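L-Ala-D/L-Glu epimerase, a muconate lactonizing enzyme (Klebsiella pneumoniae subsp. pneumoniae MGH 78578, PDB 3FCP) is a magnesium-binding member of the enolase superfamily, in which a smaller N-terminal alpha-plus-beta domain packs against a C-terminal TIM-barrel-like domain. Local coordinates at residues E8-W13 with P78-Q83; I37-R42 with C47-A52; S70-Y75 with K106-T111; A112-Q117 with G279-V284. All coordinates share one frame; numbering follows the deposited sequence.

Contact 1 of 4, residues E8-W13 with P78-Q83; sequences EQIESW and PLLKGQ
K81 reaches back over the start of strand 7-17 and meets both E8 and Q9. The K81 chain runs straight to CD, then bends at chi3 (65°), which brings CE to 3.6 Å from E8 O. The Q9 and K81 chains run alongside each other in one direction, with Q9 NE2 3.6 Å from K81 NZ. Both are donor groups, so this is proximity and not a bond. Q9 NE2 gives its hydrogen to I10 O instead, at 3.3 Å. The bend at chi2 (61°) turns the amide toward the next residue, and the donor meets I10 O from above the carbonyl plane. The apolar part is small. I10 CD1 packs on L80 CB at 4.1 Å, with the two side chains at a slant. L80 opens a type II turn ending at Q83, with G82 at positive phi, which carries the chain past the strand. Strand 7-17 has a classic beta bulge: E8 and Q9 lie opposite the single residue T41 of strand 33-42. I10 also packs on V38 and L40 of that strand and on I72 of helix 65-80. L80 rests on L91 and M95 of helix 88-98, and the G82 backbone bonds to V7.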
loop_
_atom_site.group_PDB
_atom_site.type_symbol
_atom_site.label_atom_id
_atom_site.label_comp_id
_atom_site.label_asym_id
_atom_site.label_seq_id
_atom_site.Cartn_x
_atom_site.Cartn_y
_atom_site.Cartn_z
ATOM N N GLU A 8 51.100 13.801 -4.998
ATOM C CA GLU A 8 52.415 13.182 -4.990
ATOM C C GLU A 8 52.617 12.261 -3.812
ATOM O O GLU A 8 53.264 11.224 -3.933
ATOM C CB GLU A 8 53.514 14.246 -5.008
ATOM C CG GLU A 8 53.782 14.778 -6.399
ATOM C CD GLU A 8 55.181 15.353 -6.560
ATOM O OE1 GLU A 8 55.640 15.444 -7.720
ATOM O OE2 GLU A 8 55.812 15.714 -5.538
ATOM N N GLN A 9 52.060 12.631 -2.669
ATOM C CA GLN A 9 52.208 11.794 -1.498
ATOM C C GLN A 9 51.034 11.914 -0.538
ATOM O O GLN A 9 50.352 12.939 -0.487
ATOM C CB GLN A 9 53.508 12.136 -0.761
ATOM C CG GLN A 9 53.837 11.143 0.339
ATOM C CD GLN A 9 54.030 9.730 -0.201
ATOM O OE1 GLN A 9 55.102 9.388 -0.711
ATOM N NE2 GLN A 9 52.983 8.909 -0.110
ATOM N N ILE A 10 50.810 10.841 0.209
ATOM C CA ILE A 10 49.755 10.777 1.204
ATOM C C ILE A 10 50.354 10.112 2.438
ATOM O O ILE A 10 50.881 9.002 2.367
ATOM C CB ILE A 10 48.534 9.949 0.702
ATOM C CG1 ILE A 10 47.836 10.684 -0.446
ATOM C CG2 ILE A 10 47.552 9.725 1.842
ATOM C CD1 ILE A 10 46.659 9.924 -1.062
ATOM N N GLU A 11 50.294 10.813 3.561
ATOM C CA GLU A 11 50.812 10.309 4.828
ATOM C C GLU A 11 49.630 10.238 5.786
ATOM O O GLU A 11 48.647 10.949 5.606
ATOM C CB GLU A 11 51.834 11.285 5.417
ATOM C CG GLU A 11 53.058 11.578 4.568
ATOM C CD GLU A 11 53.774 12.838 5.035
ATOM O OE1 GLU A 11 53.362 13.945 4.625
ATOM O OE2 GLU A 11 54.736 12.721 5.828
ATOM N N SER A 12 49.721 9.380 6.794
ATOM C CA SER A 12 48.665 9.275 7.790
ATOM C C SER A 12 49.259 8.743 9.084
ATOM O O SER A 12 50.231 7.990 9.074
ATOM C CB SER A 12 47.517 8.373 7.306
ATOM O OG SER A 12 47.905 7.017 7.201
ATOM N N TRP A 13 48.676 9.161 10.198
ATOM C CA TRP A 13 49.142 8.753 11.516
ATOM C C TRP A 13 47.953 8.519 12.425
ATOM O O TRP A 13 46.921 9.181 12.286
ATOM C CB TRP A 13 49.967 9.862 12.163
ATOM C CG TRP A 13 51.090 10.407 11.343
ATOM C CD1 TRP A 13 52.400 10.025 11.388
ATOM C CD2 TRP A 13 51.017 11.489 10.410
ATOM N NE1 TRP A 13 53.151 10.812 10.545
ATOM C CE2 TRP A 13 52.325 11.718 9.932
ATOM C CE3 TRP A 13 49.971 12.292 9.933
ATOM C CZ2 TRP A 13 52.621 12.721 8.999
ATOM C CZ3 TRP A 13 50.265 13.291 9.004
ATOM C CH2 TRP A 13 51.580 13.495 8.548
ATOM N N PRO A 78 47.840 4.165 -2.904
ATOM C CA PRO A 78 48.294 3.786 -4.246
ATOM C C PRO A 78 47.264 4.088 -5.339
ATOM O O PRO A 78 47.613 4.233 -6.510
ATOM C CB PRO A 78 48.604 2.292 -4.103
ATOM C CG PRO A 78 47.687 1.849 -2.990
ATOM C CD PRO A 78 47.802 2.995 -2.008
ATOM N N LEU A 79 45.997 4.205 -4.955
ATOM C CA LEU A 79 44.946 4.486 -5.921
ATOM C C LEU A 79 44.958 5.949 -6.376
ATOM O O LEU A 79 44.710 6.251 -7.549
ATOM C CB LEU A 79 43.582 4.129 -5.308
ATOM C CG LEU A 79 42.260 4.310 -6.071
ATOM C CD1 LEU A 79 41.935 5.778 -6.175
ATOM C CD2 LEU A 79 42.340 3.664 -7.456
ATOM N N LEU A 80 45.275 6.852 -5.452
ATOM C CA LEU A 80 45.265 8.285 -5.739
ATOM C C LEU A 80 46.583 8.943 -6.154
ATOM O O LEU A 80 46.572 9.987 -6.804
ATOM C CB LEU A 80 44.680 9.032 -4.535
ATOM C CG LEU A 80 43.238 8.636 -4.183
ATOM C CD1 LEU A 80 42.796 9.339 -2.900
ATOM C CD2 LEU A 80 42.316 8.988 -5.346
ATOM N N LYS A 81 47.714 8.361 -5.787
ATOM C CA LYS A 81 48.988 8.968 -6.166
ATOM C C LYS A 81 49.159 9.020 -7.686
ATOM O O LYS A 81 49.023 8.012 -8.377
ATOM C CB LYS A 81 50.143 8.218 -5.501
ATOM C CG LYS A 81 50.244 8.521 -4.000
ATOM C CD LYS A 81 51.171 7.567 -3.262
ATOM C CE LYS A 81 52.609 7.685 -3.713
ATOM N NZ LYS A 81 53.455 6.710 -2.968
ATOM N N GLY A 82 49.435 10.215 -8.200
ATOM C CA GLY A 82 49.599 10.384 -9.633
ATOM C C GLY A 82 48.364 10.975 -10.293
ATOM O O GLY A 82 48.427 11.437 -11.432
ATOM N N GLN A 83 47.241 10.974 -9.580
ATOM C CA GLN A 83 45.992 11.511 -10.117
ATOM C C GLN A 83 45.870 13.020 -9.914
ATOM O O GLN A 83 46.415 13.577 -8.958
ATOM C CB GLN A 83 44.790 10.834 -9.446
ATOM C CG GLN A 83 44.696 9.329 -9.671
ATOM C CD GLN A 83 44.381 8.984 -11.113
ATOM O OE1 GLN A 83 43.408 9.477 -11.677
ATOM N NE2 GLN A 83 45.201 8.132 -11.716
#

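Contact 2 of 4, residues I37-R42 with C47-A52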
loop_
_atom_site.group_PDB
_atom_site.type_symbol
_atom_site.label_atom_id
_atom_site.label_comp_id
_atom_site.label_asym_id
_atom_site.label_seq_id
_atom_site.Cartn_x
_atom_site.Cartn_y
_atom_site.Cartn_z
ATOM N N ILE A 37 44.890 11.057 11.321
ATOM C CA ILE A 37 45.196 12.288 10.621
ATOM C C ILE A 37 45.906 11.990 9.311
ATOM O O ILE A 37 46.740 11.083 9.227
ATOM C CB ILE A 37 46.097 13.199 11.503
ATOM C CG1 ILE A 37 45.356 13.567 12.792
ATOM C CG2 ILE A 37 46.514 14.449 10.736
ATOM C CD1 ILE A 37 44.084 14.356 12.580
ATOM N N VAL A 38 45.569 12.759 8.288
ATOM C CA VAL A 38 46.180 12.582 6.984
ATOM C C VAL A 38 46.745 13.889 6.455
ATOM O O VAL A 38 46.203 14.965 6.710
ATOM C CB VAL A 38 45.149 12.028 5.959
ATOM C CG1 VAL A 38 43.905 12.895 5.954
ATOM C CG2 VAL A 38 45.754 11.999 4.562
ATOM N N ARG A 39 47.860 13.785 5.742
ATOM C CA ARG A 39 48.471 14.942 5.102
ATOM C C ARG A 39 48.710 14.512 3.664
ATOM O O ARG A 39 49.404 13.530 3.400
ATOM C CB ARG A 39 49.796 15.340 5.753
ATOM C CG ARG A 39 50.442 16.550 5.065
ATOM C CD ARG A 39 51.590 17.117 5.874
ATOM N NE ARG A 39 52.631 16.125 6.106
ATOM C CZ ARG A 39 53.606 16.268 6.998
ATOM N NH1 ARG A 39 53.667 17.366 7.738
ATOM N NH2 ARG A 39 54.509 15.309 7.159
ATOM N N LEU A 40 48.106 15.240 2.735
ATOM C CA LEU A 40 48.243 14.935 1.325
ATOM C C LEU A 40 49.091 16.016 0.677
ATOM O O LEU A 40 48.801 17.204 0.810
ATOM C CB LEU A 40 46.857 14.866 0.676
ATOM C CG LEU A 40 46.762 14.430 -0.790
ATOM C CD1 LEU A 40 45.369 13.855 -1.056
ATOM C CD2 LEU A 40 47.054 15.610 -1.706
ATOM N N THR A 41 50.147 15.597 -0.012
ATOM C CA THR A 41 51.040 16.536 -0.670
ATOM C C THR A 41 50.846 16.502 -2.175
ATOM O O THR A 41 50.846 15.428 -2.783
ATOM C CB THR A 41 52.514 16.218 -0.346
ATOM O OG1 THR A 41 52.722 16.308 1.067
ATOM C CG2 THR A 41 53.438 17.210 -1.049
ATOM N N ARG A 42 50.673 17.680 -2.766
ATOM C CA ARG A 42 50.487 17.809 -4.208
ATOM C C ARG A 42 51.816 18.105 -4.901
ATOM O O ARG A 42 52.791 18.475 -4.252
ATOM C CB ARG A 42 49.495 18.931 -4.504
ATOM C CG ARG A 42 48.062 18.610 -4.091
ATOM C CD ARG A 42 47.246 19.864 -3.833
ATOM N NE ARG A 42 47.369 20.868 -4.891
ATOM C CZ ARG A 42 46.335 21.399 -5.541
ATOM N NH1 ARG A 42 45.092 21.016 -5.258
ATOM N NH2 ARG A 42 46.532 22.346 -6.444
ATOM N N CYS A 47 49.957 21.295 0.556
ATOM C CA CYS A 47 49.519 20.166 1.364
ATOM C C CYS A 47 48.120 20.416 1.911
ATOM O O CYS A 47 47.731 21.559 2.160
ATOM C CB CYS A 47 50.473 19.922 2.536
ATOM S SG CYS A 47 52.113 19.312 2.074
ATOM N N GLY A 48 47.373 19.333 2.093
ATOM C CA GLY A 48 46.030 19.423 2.637
ATOM C C GLY A 48 45.945 18.413 3.765
ATOM O O GLY A 48 46.584 17.361 3.693
ATOM N N ILE A 49 45.192 18.719 4.817
ATOM C CA ILE A 49 45.077 17.772 5.915
ATOM C C ILE A 49 43.635 17.347 6.139
ATOM O O ILE A 49 42.693 18.048 5.754
ATOM C CB ILE A 49 45.650 18.335 7.246
ATOM C CG1 ILE A 49 44.957 19.647 7.609
ATOM C CG2 ILE A 49 47.164 18.507 7.128
ATOM C CD1 ILE A 49 45.386 20.207 8.962
ATOM N N GLY A 50 43.471 16.189 6.765
ATOM C CA GLY A 50 42.138 15.678 7.020
ATOM C C GLY A 50 42.125 14.808 8.254
ATOM O O GLY A 50 43.182 14.437 8.768
ATOM N N GLU A 51 40.929 14.466 8.718
ATOM C CA GLU A 51 40.788 13.645 9.914
ATOM C C GLU A 51 39.642 12.645 9.840
ATOM O O GLU A 51 38.547 12.976 9.399
ATOM C CB GLU A 51 40.555 14.544 11.132
ATOM C CG GLU A 51 40.380 13.775 12.431
ATOM C CD GLU A 51 40.023 14.674 13.612
ATOM O OE1 GLU A 51 40.255 15.897 13.531
ATOM O OE2 GLU A 51 39.520 14.148 14.626
ATOM N N ALA A 52 39.905 11.423 10.285
ATOM C CA ALA A 52 38.880 10.383 10.333
ATOM C C ALA A 52 38.959 9.860 11.761
ATOM O O ALA A 52 39.969 9.282 12.168
ATOM C CB ALA A 52 39.178 9.272 9.336
#
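V38 and L40 pair with G50 and G48 as hydrogen-bonded pairs of an antiparallel hairpin. The two short strand segments run at 160° to each other, with their axes 4.6 Å apart. Four backbone bonds join them. L40 N to G48 O is the shortest, at 2.8 Å, and is almost straight. G48 N returns to L40 O at 2.9 Å. The non-hydrogen-bonded pairs alternate with these: I37 with E51, R39 with I49, T41 with C47. I49 CA lies 3.1 Å from V38 O, a CA-H...O contact. V38 CG1 stands between its backbone N and carbonyl carbon (chi1 52°). It therefore lies against the backbone of G50, 3.3 Å from G50 O, where glycine has no side chain. On the other face, I37 CD1 sits 3.8 Å from E51 CG, and T41 OG1 is 3.2 Å from C47 SG. V38 and L40 turn their face to helix 103-121, packing on A108 and L113. R39 forms a salt bridge with E11, and E51 bonds T53 and the backbone N of G306 and G309. The hairpin thus has an apolar face toward the helix and a mixed one, where I37 and I49 accompany R39 and E51.

Contact 3 of 4, residues S70-Y75 with K106-T111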
loop_
_atom_site.group_PDB
_atom_site.type_symbol
_atom_site.label_atom_id
_atom_site.label_comp_id
_atom_site.label_asym_id
_atom_site.label_seq_id
_atom_site.Cartn_x
_atom_site.Cartn_y
_atom_site.Cartn_z
ATOM N N SER A 70 44.567 1.566 7.801
ATOM C CA SER A 70 44.860 0.520 6.831
ATOM C C SER A 70 44.284 0.861 5.453
ATOM O O SER A 70 44.965 0.721 4.444
ATOM C CB SER A 70 44.274 -0.813 7.317
ATOM O OG SER A 70 44.322 -1.793 6.296
ATOM N N ALA A 71 43.029 1.305 5.416
ATOM C CA ALA A 71 42.385 1.665 4.152
ATOM C C ALA A 71 43.177 2.767 3.447
ATOM O O ALA A 71 43.392 2.713 2.240
ATOM C CB ALA A 71 40.955 2.126 4.401
ATOM N N ILE A 72 43.619 3.759 4.212
ATOM C CA ILE A 72 44.387 4.863 3.650
ATOM C C ILE A 72 45.750 4.417 3.120
ATOM O O ILE A 72 46.116 4.718 1.984
ATOM C CB ILE A 72 44.589 5.974 4.705
ATOM C CG1 ILE A 72 43.235 6.604 5.037
ATOM C CG2 ILE A 72 45.585 7.024 4.191
ATOM C CD1 ILE A 72 43.249 7.535 6.229
ATOM N N THR A 73 46.494 3.689 3.944
ATOM C CA THR A 73 47.826 3.217 3.569
ATOM C C THR A 73 47.864 2.215 2.415
ATOM O O THR A 73 48.547 2.438 1.417
ATOM C CB THR A 73 48.545 2.563 4.775
ATOM O OG1 THR A 73 48.663 3.518 5.837
ATOM C CG2 THR A 73 49.948 2.082 4.369
ATOM N N HIS A 74 47.122 1.121 2.551
ATOM C CA HIS A 74 47.129 0.065 1.542
ATOM C C HIS A 74 46.280 0.219 0.294
ATOM O O HIS A 74 46.601 -0.376 -0.732
ATOM C CB HIS A 74 46.763 -1.271 2.185
ATOM C CG HIS A 74 47.748 -1.741 3.206
ATOM N ND1 HIS A 74 47.779 -1.249 4.493
ATOM C CD2 HIS A 74 48.751 -2.647 3.124
ATOM C CE1 HIS A 74 48.758 -1.833 5.161
ATOM N NE2 HIS A 74 49.364 -2.684 4.353
ATOM N N TYR A 75 45.210 1.004 0.365
ATOM C CA TYR A 75 44.323 1.138 -0.784
ATOM C C TYR A 75 44.161 2.530 -1.376
ATOM O O TYR A 75 44.390 2.725 -2.566
ATOM C CB TYR A 75 42.955 0.551 -0.417
ATOM C CG TYR A 75 43.039 -0.931 -0.115
ATOM C CD1 TYR A 75 43.117 -1.866 -1.147
ATOM C CD2 TYR A 75 43.128 -1.392 1.198
ATOM C CE1 TYR A 75 43.287 -3.228 -0.879
ATOM C CE2 TYR A 75 43.302 -2.753 1.478
ATOM C CZ TYR A 75 43.383 -3.662 0.434
ATOM O OH TYR A 75 43.585 -4.999 0.695
ATOM N N LYS A 106 37.606 7.652 3.480
ATOM C CA LYS A 106 37.333 8.539 2.352
ATOM C C LYS A 106 37.117 9.976 2.816
ATOM O O LYS A 106 37.543 10.921 2.154
ATOM C CB LYS A 106 36.103 8.058 1.578
ATOM C CG LYS A 106 36.320 6.749 0.835
ATOM C CD LYS A 106 35.015 6.212 0.246
ATOM C CE LYS A 106 35.254 4.925 -0.538
ATOM N NZ LYS A 106 33.974 4.273 -0.966
ATOM N N SER A 107 36.462 10.144 3.959
ATOM C CA SER A 107 36.204 11.482 4.481
ATOM C C SER A 107 37.498 12.230 4.823
ATOM O O SER A 107 37.604 13.436 4.587
ATOM C CB SER A 107 35.313 11.400 5.719
ATOM O OG SER A 107 35.213 12.667 6.337
ATOM N N ALA A 108 38.468 11.522 5.392
ATOM C CA ALA A 108 39.749 12.142 5.738
ATOM C C ALA A 108 40.438 12.613 4.458
ATOM O O ALA A 108 40.976 13.718 4.400
ATOM C CB ALA A 108 40.641 11.146 6.487
ATOM N N ILE A 109 40.416 11.768 3.432
ATOM C CA ILE A 109 41.033 12.102 2.150
ATOM C C ILE A 109 40.314 13.253 1.438
ATOM O O ILE A 109 40.955 14.168 0.911
ATOM C CB ILE A 109 41.044 10.875 1.198
ATOM C CG1 ILE A 109 41.920 9.763 1.786
ATOM C CG2 ILE A 109 41.534 11.295 -0.188
ATOM C CD1 ILE A 109 43.377 10.160 1.990
ATOM N N GLU A 110 38.985 13.203 1.408
ATOM C CA GLU A 110 38.214 14.254 0.746
ATOM C C GLU A 110 38.466 15.582 1.445
ATOM O O GLU A 110 38.571 16.630 0.800
ATOM C CB GLU A 110 36.714 13.928 0.770
ATOM C CG GLU A 110 35.881 14.875 -0.070
ATOM C CD GLU A 110 34.403 14.523 -0.081
ATOM O OE1 GLU A 110 33.649 15.061 0.754
ATOM O OE2 GLU A 110 34.002 13.701 -0.925
ATOM N N THR A 111 38.571 15.535 2.768
ATOM C CA THR A 111 38.817 16.740 3.548
ATOM C C THR A 111 40.164 17.344 3.160
ATOM O O THR A 111 40.271 18.550 2.915
ATOM C CB THR A 111 38.834 16.433 5.061
ATOM O OG1 THR A 111 37.548 15.940 5.463
ATOM C CG2 THR A 111 39.171 17.702 5.864
#
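I72 meets A108 and I109 with two different branches. Its CG1 lies beside the backbone N (chi1 -66°), and the chain then runs extended, so CD1 is carried out toward the helix 103-121. CD1 ends 4.5 Å from A108 CB. The other branch, CG2, is 4.4 Å from I109 CD1. I109 bends at chi2 (-61°), and its CD1 is the atom that comes to meet CG2. I72 therefore spans two consecutive residues of the second helix, one per branch. Both approaches are wide, and the backbones stay well apart: the nearest CA pair, I72 and K106, is 8.1 Å apart. V38 of strand 33-42 packs on A108 and I109 as well, while I72 also touches I10, S12 and V36. This belongs to the N-terminal domain of the enolase superfamily, in which a three-stranded antiparallel sheet is followed by helices packed on it. Here helices 65-80 and 103-121 lean on that sheet and on each other. Each helix has local polar bonds of its own. T111 OG1 bonds S107 O at 2.7 Å, and T111 N reaches the same oxygen from the opposite face of its plane, so one carbonyl carries two donors. Helix 65-80 has a wider pi-type turn at 71-75. H74 ND1 makes a weak bond to S70 O, which lies in the plane of the ring at its edge. S70, A71, H74 and Y75 of this helix lie within reach of a second subunit, where Y75 OH bonds E66 of that chain.

Contact 4 of 4, residues A112-Q117 with G279-V284; sequences ALLDAQ and GGPNSV
L114 of helix 103-121 meets P281 where the N-terminal domain packs on the barrel domain. Residues 279-284 lead from strand 270-273 and the short helix 275-278 into barrel helix 283-294. L114 CD1 does the touching. It lies 3.7 Å from P281 CB and 4.1 Å from P281 CG. The L114 and P281 side chains run antiparallel alongside each other. L114 CG is anti to the carbonyl carbon (chi1 -75°) and the chain is then extended, which sends CD1 outward over the loop. The same methyl is 4.1 Å from N282 N and 4.4 Å from N282 CB. V284 N bonds G280 O at 3.0 Å, which closes the turn around P281. L88 of helix 88-98 extends the packing, touching both L114 and N282. The polar work falls to E110, one turn earlier on the helix, whose two carboxylate oxygens take N282 N and S283 OG. The contact between the segments is thus apolar and small. The neighbouring carboxylate adds directed bonds where the chain leads into helix 283-294, so the interface joins the two domains by both means.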
loop_
_atom_site.group_PDB
_atom_site.type_symbol
_atom_site.label_atom_id
_atom_site.label_comp_id
_atom_site.label_asym_id
_atom_site.label_seq_id
_atom_site.Cartn_x
_atom_site.Cartn_y
_atom_site.Cartn_z
ATOM N N ALA A 112 41.186 16.497 3.093
ATOM C CA ALA A 112 42.529 16.951 2.749
ATOM C C ALA A 112 42.564 17.522 1.334
ATOM O O ALA A 112 43.210 18.548 1.083
ATOM C CB ALA A 112 43.527 15.791 2.885
ATOM N N LEU A 113 41.874 16.858 0.411
ATOM C CA LEU A 113 41.818 17.312 -0.974
ATOM C C LEU A 113 41.189 18.698 -1.029
ATOM O O LEU A 113 41.672 19.578 -1.753
ATOM C CB LEU A 113 40.996 16.339 -1.833
ATOM C CG LEU A 113 41.680 15.009 -2.162
ATOM C CD1 LEU A 113 40.675 14.037 -2.770
ATOM C CD2 LEU A 113 42.839 15.270 -3.121
ATOM N N LEU A 114 40.112 18.888 -0.273
ATOM C CA LEU A 114 39.435 20.182 -0.236
ATOM C C LEU A 114 40.305 21.241 0.446
ATOM O O LEU A 114 40.322 22.397 0.030
ATOM C CB LEU A 114 38.087 20.065 0.487
ATOM C CG LEU A 114 36.959 19.385 -0.303
ATOM C CD1 LEU A 114 35.785 19.095 0.616
ATOM C CD2 LEU A 114 36.530 20.280 -1.464
ATOM N N ASP A 115 41.017 20.848 1.497
ATOM C CA ASP A 115 41.899 21.780 2.204
ATOM C C ASP A 115 42.948 22.307 1.224
ATOM O O ASP A 115 43.157 23.513 1.116
ATOM C CB ASP A 115 42.580 21.067 3.389
ATOM C CG ASP A 115 43.458 22.000 4.228
ATOM O OD1 ASP A 115 43.153 23.208 4.319
ATOM O OD2 ASP A 115 44.449 21.512 4.818
ATOM N N ALA A 116 43.574 21.396 0.484
ATOM C CA ALA A 116 44.612 21.760 -0.474
ATOM C C ALA A 116 44.111 22.606 -1.642
ATOM O O ALA A 116 44.768 23.569 -2.036
ATOM C CB ALA A 116 45.310 20.496 -1.001
ATOM N N GLN A 117 42.957 22.267 -2.206
ATOM C CA GLN A 117 42.455 23.058 -3.326
ATOM C C GLN A 117 41.976 24.423 -2.827
ATOM O O GLN A 117 41.972 25.403 -3.574
ATOM C CB GLN A 117 41.331 22.316 -4.058
ATOM C CG GLN A 117 40.916 22.961 -5.390
ATOM C CD GLN A 117 42.071 23.106 -6.393
ATOM O OE1 GLN A 117 43.164 22.571 -6.195
ATOM N NE2 GLN A 117 41.817 23.823 -7.481
ATOM N N GLY A 279 31.410 10.168 3.686
ATOM C CA GLY A 279 32.629 10.153 2.895
ATOM C C GLY A 279 33.270 11.524 2.709
ATOM O O GLY A 279 34.065 11.721 1.782
ATOM N N GLY A 280 32.923 12.487 3.565
ATOM C CA GLY A 280 33.544 13.797 3.461
ATOM C C GLY A 280 32.638 15.011 3.395
ATOM O O GLY A 280 31.418 14.890 3.246
ATOM N N PRO A 281 33.220 16.212 3.492
ATOM C CA PRO A 281 32.493 17.489 3.449
ATOM C C PRO A 281 31.681 17.712 2.167
ATOM O O PRO A 281 30.656 18.378 2.193
ATOM C CB PRO A 281 33.602 18.529 3.606
ATOM C CG PRO A 281 34.667 17.791 4.390
ATOM C CD PRO A 281 34.660 16.433 3.725
ATOM N N ASN A 282 32.140 17.178 1.037
ATOM C CA ASN A 282 31.375 17.352 -0.200
ATOM C C ASN A 282 30.344 16.239 -0.357
ATOM O O ASN A 282 29.181 16.491 -0.702
ATOM C CB ASN A 282 32.295 17.372 -1.429
ATOM C CG ASN A 282 31.537 17.683 -2.717
ATOM O OD1 ASN A 282 31.650 16.963 -3.711
ATOM N ND2 ASN A 282 30.764 18.761 -2.704
ATOM N N SER A 283 30.768 15.007 -0.097
ATOM C CA SER A 283 29.877 13.852 -0.216
ATOM C C SER A 283 28.636 13.966 0.666
ATOM O O SER A 283 27.543 13.560 0.269
ATOM C CB SER A 283 30.627 12.564 0.132
ATOM O OG SER A 283 31.619 12.279 -0.839
ATOM N N VAL A 284 28.793 14.528 1.860
ATOM C CA VAL A 284 27.655 14.656 2.761
ATOM C C VAL A 284 26.581 15.604 2.215
ATOM O O VAL A 284 25.409 15.495 2.581
ATOM C CB VAL A 284 28.100 15.144 4.171
ATOM C CG1 VAL A 284 28.489 16.613 4.125
ATOM C CG2 VAL A 284 26.977 14.898 5.187
#

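Contacts 2, 3 and 4 are buried. Contact 1 is partly buried and is the farthest from the centre of the chain. Contacts 1 and 2 share one sheet, joined by the Q9 O to T41 N bond. Contacts 1 and 3 both use helix 65-80, and contacts 3 and 4 both use helix 103-121. Contact 2 is built on backbone bonds; contacts 3 and 4 rest on apolar side-chain packing, while contact 1 is mostly a lysine chain laid along a glutamine and the strand backbone. Contact 4 alone crosses from one domain to the other. D115 and Q117 of its helix bond I49 and R42 in contact 2, so the hairpin and the interdomain helix are linked.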